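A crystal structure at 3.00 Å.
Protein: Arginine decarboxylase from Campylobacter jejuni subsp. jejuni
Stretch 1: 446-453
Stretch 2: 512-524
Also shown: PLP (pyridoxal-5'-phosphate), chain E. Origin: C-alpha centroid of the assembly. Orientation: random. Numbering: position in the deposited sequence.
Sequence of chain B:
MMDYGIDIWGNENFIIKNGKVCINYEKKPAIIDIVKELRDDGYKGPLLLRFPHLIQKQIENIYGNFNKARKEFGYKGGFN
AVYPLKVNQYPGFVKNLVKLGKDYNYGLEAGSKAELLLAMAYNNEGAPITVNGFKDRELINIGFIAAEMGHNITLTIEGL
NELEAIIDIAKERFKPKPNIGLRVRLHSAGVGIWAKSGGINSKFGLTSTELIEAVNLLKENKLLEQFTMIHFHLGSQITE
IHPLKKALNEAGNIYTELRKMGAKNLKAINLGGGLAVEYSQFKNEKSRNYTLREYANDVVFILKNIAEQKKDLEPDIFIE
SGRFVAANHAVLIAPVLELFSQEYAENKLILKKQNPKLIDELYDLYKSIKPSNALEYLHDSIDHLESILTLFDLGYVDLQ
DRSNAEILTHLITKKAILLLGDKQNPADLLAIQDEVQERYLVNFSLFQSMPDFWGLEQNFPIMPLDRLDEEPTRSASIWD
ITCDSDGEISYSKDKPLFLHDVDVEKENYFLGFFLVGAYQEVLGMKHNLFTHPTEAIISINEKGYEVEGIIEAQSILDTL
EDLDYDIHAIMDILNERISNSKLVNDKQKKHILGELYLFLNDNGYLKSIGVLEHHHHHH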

# COMPACT_ATOMS: atom_id res chain seq x y z
N LEU B 446 -5.19 1.51 -9.76
CA LEU B 446 -5.47 0.34 -8.91
C LEU B 446 -4.57 0.33 -7.68
O LEU B 446 -4.54 -0.65 -6.93
N PHE B 447 -3.81 1.41 -7.49
CA PHE B 447 -2.93 1.54 -6.34
C PHE B 447 -3.40 2.73 -5.54
O PHE B 447 -3.18 2.80 -4.33
N GLN B 448 -4.05 3.67 -6.21
CA GLN B 448 -4.53 4.87 -5.54
C GLN B 448 -5.86 4.66 -4.84
O GLN B 448 -5.94 4.77 -3.62
N SER B 449 -6.90 4.34 -5.60
CA SER B 449 -8.22 4.17 -5.00
C SER B 449 -8.50 2.78 -4.47
O SER B 449 -9.42 2.59 -3.69
N MSE B 450 -7.71 1.80 -4.90
CA MSE B 450 -7.92 0.42 -4.46
C MSE B 450 -6.65 -0.31 -4.07
O MSE B 450 -6.22 -1.25 -4.74
N PRO B 451 -6.02 0.12 -2.97
CA PRO B 451 -4.79 -0.50 -2.49
C PRO B 451 -5.02 -1.93 -1.97
O PRO B 451 -4.22 -2.82 -2.24
N ASP B 452 -6.13 -2.14 -1.24
CA ASP B 452 -6.46 -3.46 -0.69
C ASP B 452 -6.49 -4.53 -1.76
O ASP B 452 -6.51 -5.72 -1.45
N PHE B 453 -6.50 -4.11 -3.02
CA PHE B 453 -6.51 -5.07 -4.11
C PHE B 453 -5.09 -5.59 -4.31
O PHE B 453 -4.87 -6.80 -4.43
N GLY B 512 -17.83 0.86 -12.38
CA GLY B 512 -18.01 1.23 -11.00
C GLY B 512 -17.39 0.23 -10.05
O GLY B 512 -17.58 -0.98 -10.18
N PHE B 513 -16.62 0.73 -9.09
CA PHE B 513 -16.00 -0.13 -8.11
C PHE B 513 -16.67 0.21 -6.79
O PHE B 513 -16.54 1.33 -6.29
N PHE B 514 -17.40 -0.76 -6.24
CA PHE B 514 -18.15 -0.54 -5.01
C PHE B 514 -17.52 -1.03 -3.70
O PHE B 514 -16.58 -1.81 -3.71
N LEU B 515 -18.06 -0.55 -2.58
CA LEU B 515 -17.59 -0.96 -1.27
C LEU B 515 -16.16 -0.54 -1.06
O LEU B 515 -15.42 -1.14 -0.28
N VAL B 516 -15.79 0.52 -1.74
CA VAL B 516 -14.43 1.01 -1.67
C VAL B 516 -14.29 2.15 -0.65
O VAL B 516 -13.26 2.83 -0.59
N GLY B 517 -15.31 2.33 0.17
CA GLY B 517 -15.29 3.39 1.16
C GLY B 517 -14.55 3.10 2.45
O GLY B 517 -14.56 3.91 3.38
N ALA B 518 -13.88 1.96 2.54
CA ALA B 518 -13.16 1.66 3.76
C ALA B 518 -11.71 1.25 3.49
O ALA B 518 -11.43 0.41 2.63
N TYR B 519 -10.78 1.85 4.23
CA TYR B 519 -9.38 1.52 4.07
C TYR B 519 -8.73 1.80 2.70
O TYR B 519 -7.51 1.69 2.57
N GLN B 520 -9.48 2.17 1.67
CA GLN B 520 -8.83 2.41 0.38
C GLN B 520 -8.20 3.75 0.23
O GLN B 520 -7.06 3.87 -0.22
N GLU B 521 -8.93 4.79 0.60
CA GLU B 521 -8.39 6.12 0.47
C GLU B 521 -7.21 6.32 1.40
O GLU B 521 -6.21 6.92 1.00
N VAL B 522 -7.32 5.81 2.63
CA VAL B 522 -6.25 5.93 3.63
C VAL B 522 -5.00 5.19 3.18
O VAL B 522 -3.88 5.54 3.55
N LEU B 523 -5.20 4.17 2.37
CA LEU B 523 -4.08 3.40 1.87
C LEU B 523 -3.79 3.73 0.42
O LEU B 523 -3.17 2.94 -0.29
N GLY B 524 -4.23 4.91 -0.02
CA GLY B 524 -4.00 5.35 -1.38
C GLY B 524 -2.53 5.67 -1.57
O GLY B 524 -2.12 6.83 -1.43

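Q520 is the centre of the contact between the two stretches of this arginine decarboxylase. Its CA-to-CB bond points sideways, but chi1 and chi2 both in m (-56°, -53°) bend the chain back so that the amide end comes nearer to 446-453. There OE1 accepts a hydrogen bond from D452 N (D452 N to Q520 OE1 3.1 Å, 146°), although OE1 sits too tightly in the model for its place to be certain. The other end of the amide turns home: Q520 NE2 donates to A518 O (3.2 Å, 162°), which ties the side chain to its own loop. D452 points toward the second stretch with chi1 between wells at -99°; its OD1 lies 3.3 Å from Q520 NE2, but the angle is too poor for a hydrogen bond, and its OD2 lies 3.7 Å from L523 CD2.

P451, ring C-gamma endo, also points toward the second stretch and meets L523 (m, p), with P451 CG 3.3 Å from L523 CB. Selenomethionine M450 starts away, yet chi1 m and chi2 t extend it so that its end reaches F513. M450 CE lies over one face of the F513 ring, 3.8 Å from its centroid, and M450 SE approaches the same centroid obliquely at 4.1 Å; M450 is poorly ordered, with high B factors, so these distances are approximate. F513 (chi1 m, chi2 -91°) points toward the first stretch, where its ring meets M450 CE, and V516 (p) brings CG2 to 3.8 Å from M450 CG and 3.3 Å from S449 O.

G524 fits closely because it has no side chain: its CA lies 3.0 Å from Q448 O, and an ideal CB would clash with that oxygen at 2.8 Å. Y519, chi1 m, sends its ring end away from the first stretch, where Y519 OH donates a 2.6 Å hydrogen bond to O3P of PLP, linking this loop to the cofactor phosphate.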

# COMPACT_ATOMS: atom_id res chain seq x y z
CB LEU B 446 -5.27 -0.96 -9.70
CG LEU B 446 -6.47 -1.47 -10.53
CD1 LEU B 446 -6.05 -2.64 -11.39
CD2 LEU B 446 -7.60 -1.88 -9.60
CB PHE B 447 -1.49 1.76 -6.79
CG PHE B 447 -0.82 0.52 -7.29
CD1 PHE B 447 -1.25 -0.09 -8.47
CD2 PHE B 447 0.21 -0.08 -6.56
CE1 PHE B 447 -0.66 -1.27 -8.92
CE2 PHE B 447 0.80 -1.26 -7.00
CZ PHE B 447 0.36 -1.86 -8.18
CB GLN B 448 -4.65 6.03 -6.53
CG GLN B 448 -5.35 7.27 -5.97
CD GLN B 448 -4.58 7.95 -4.83
OE1 GLN B 448 -5.16 8.72 -4.06
NE2 GLN B 448 -3.29 7.67 -4.74
CB SER B 449 -9.30 4.52 -6.01
OG SER B 449 -9.10 5.82 -6.52
CB MSE B 450 -8.65 -0.37 -5.55
CG MSE B 450 -10.16 -0.21 -5.51
SE MSE B 450 -11.01 -0.56 -7.23
CE MSE B 450 -11.03 1.24 -7.92
CB PRO B 451 -4.32 0.46 -1.41
CG PRO B 451 -5.62 1.00 -0.87
CD PRO B 451 -6.41 1.26 -2.12
CB ASP B 452 -7.82 -3.45 0.04
CG ASP B 452 -7.69 -3.31 1.55
OD1 ASP B 452 -8.69 -3.55 2.28
OD2 ASP B 452 -6.58 -2.96 2.00
CB PHE B 453 -7.04 -4.43 -5.39
CG PHE B 453 -7.41 -5.42 -6.45
CD1 PHE B 453 -8.55 -6.22 -6.31
CD2 PHE B 453 -6.60 -5.61 -7.57
CE1 PHE B 453 -8.87 -7.19 -7.27
CE2 PHE B 453 -6.91 -6.58 -8.53
CZ PHE B 453 -8.05 -7.37 -8.38
CB PHE B 513 -14.52 0.17 -8.06
CG PHE B 513 -13.85 0.01 -9.39
CD1 PHE B 513 -13.29 -1.22 -9.75
CD2 PHE B 513 -13.79 1.07 -10.29
CE1 PHE B 513 -12.67 -1.38 -10.98
CE2 PHE B 513 -13.18 0.92 -11.52
CZ PHE B 513 -12.62 -0.31 -11.87
CB PHE B 514 -19.56 -1.12 -5.16
CG PHE B 514 -20.34 -0.54 -6.32
CD1 PHE B 514 -19.96 -0.82 -7.63
CD2 PHE B 514 -21.41 0.34 -6.10
CE1 PHE B 514 -20.62 -0.23 -8.72
CE2 PHE B 514 -22.09 0.94 -7.18
CZ PHE B 514 -21.70 0.65 -8.49
CB LEU B 515 -17.72 -2.47 -1.14
CG LEU B 515 -19.11 -3.01 -0.80
CD1 LEU B 515 -20.21 -2.22 -1.46
CD2 LEU B 515 -19.14 -4.46 -1.22
CB VAL B 516 -14.03 1.45 -3.08
CG1 VAL B 516 -14.72 2.76 -3.44
CG2 VAL B 516 -12.55 1.53 -3.18
CB ALA B 518 -13.88 0.59 4.53
CB TYR B 519 -9.19 0.05 4.42
CG TYR B 519 -9.37 -0.24 5.88
CD1 TYR B 519 -8.61 0.43 6.83
CD2 TYR B 519 -10.26 -1.23 6.31
CE1 TYR B 519 -8.71 0.13 8.17
CE2 TYR B 519 -10.38 -1.54 7.66
CZ TYR B 519 -9.60 -0.86 8.59
OH TYR B 519 -9.63 -1.19 9.92
CB GLN B 520 -9.82 2.22 -0.74
CG GLN B 520 -10.45 0.88 -0.67
CD GLN B 520 -9.39 -0.18 -0.60
OE1 GLN B 520 -8.68 -0.42 -1.57
NE2 GLN B 520 -9.25 -0.82 0.57
CB GLU B 521 -9.48 7.14 0.78
CG GLU B 521 -10.79 6.84 0.10
CD GLU B 521 -11.79 7.93 0.34
OE1 GLU B 521 -11.51 9.07 -0.08
OE2 GLU B 521 -12.84 7.65 0.96
CB VAL B 522 -6.67 5.37 5.03
CG1 VAL B 522 -7.40 6.45 5.83
CG2 VAL B 522 -7.56 4.16 4.87
CB LEU B 523 -4.36 1.91 2.05
CG LEU B 523 -4.22 1.32 3.47
CD1 LEU B 523 -4.92 2.18 4.52
CD2 LEU B 523 -4.77 -0.10 3.45
N1 PLP E . -11.08 -1.46 16.89
C2 PLP E . -9.77 -1.30 17.06
C2A PLP E . -9.21 -1.21 18.46
C3 PLP E . -8.91 -1.19 15.93
O3 PLP E . -7.55 -1.02 16.10
C4 PLP E . -9.50 -1.30 14.60
C4A PLP E . -8.66 -1.20 13.39
C5 PLP E . -10.93 -1.47 14.50
C6 PLP E . -11.68 -1.56 15.69
C5A PLP E . -11.65 -1.57 13.15
O4P PLP E . -12.00 -2.94 12.84
P PLP E . -12.76 -2.96 11.41
O1P PLP E . -13.37 -4.28 11.22
O2P PLP E . -13.91 -1.85 11.35
O3P PLP E . -11.71 -2.70 10.23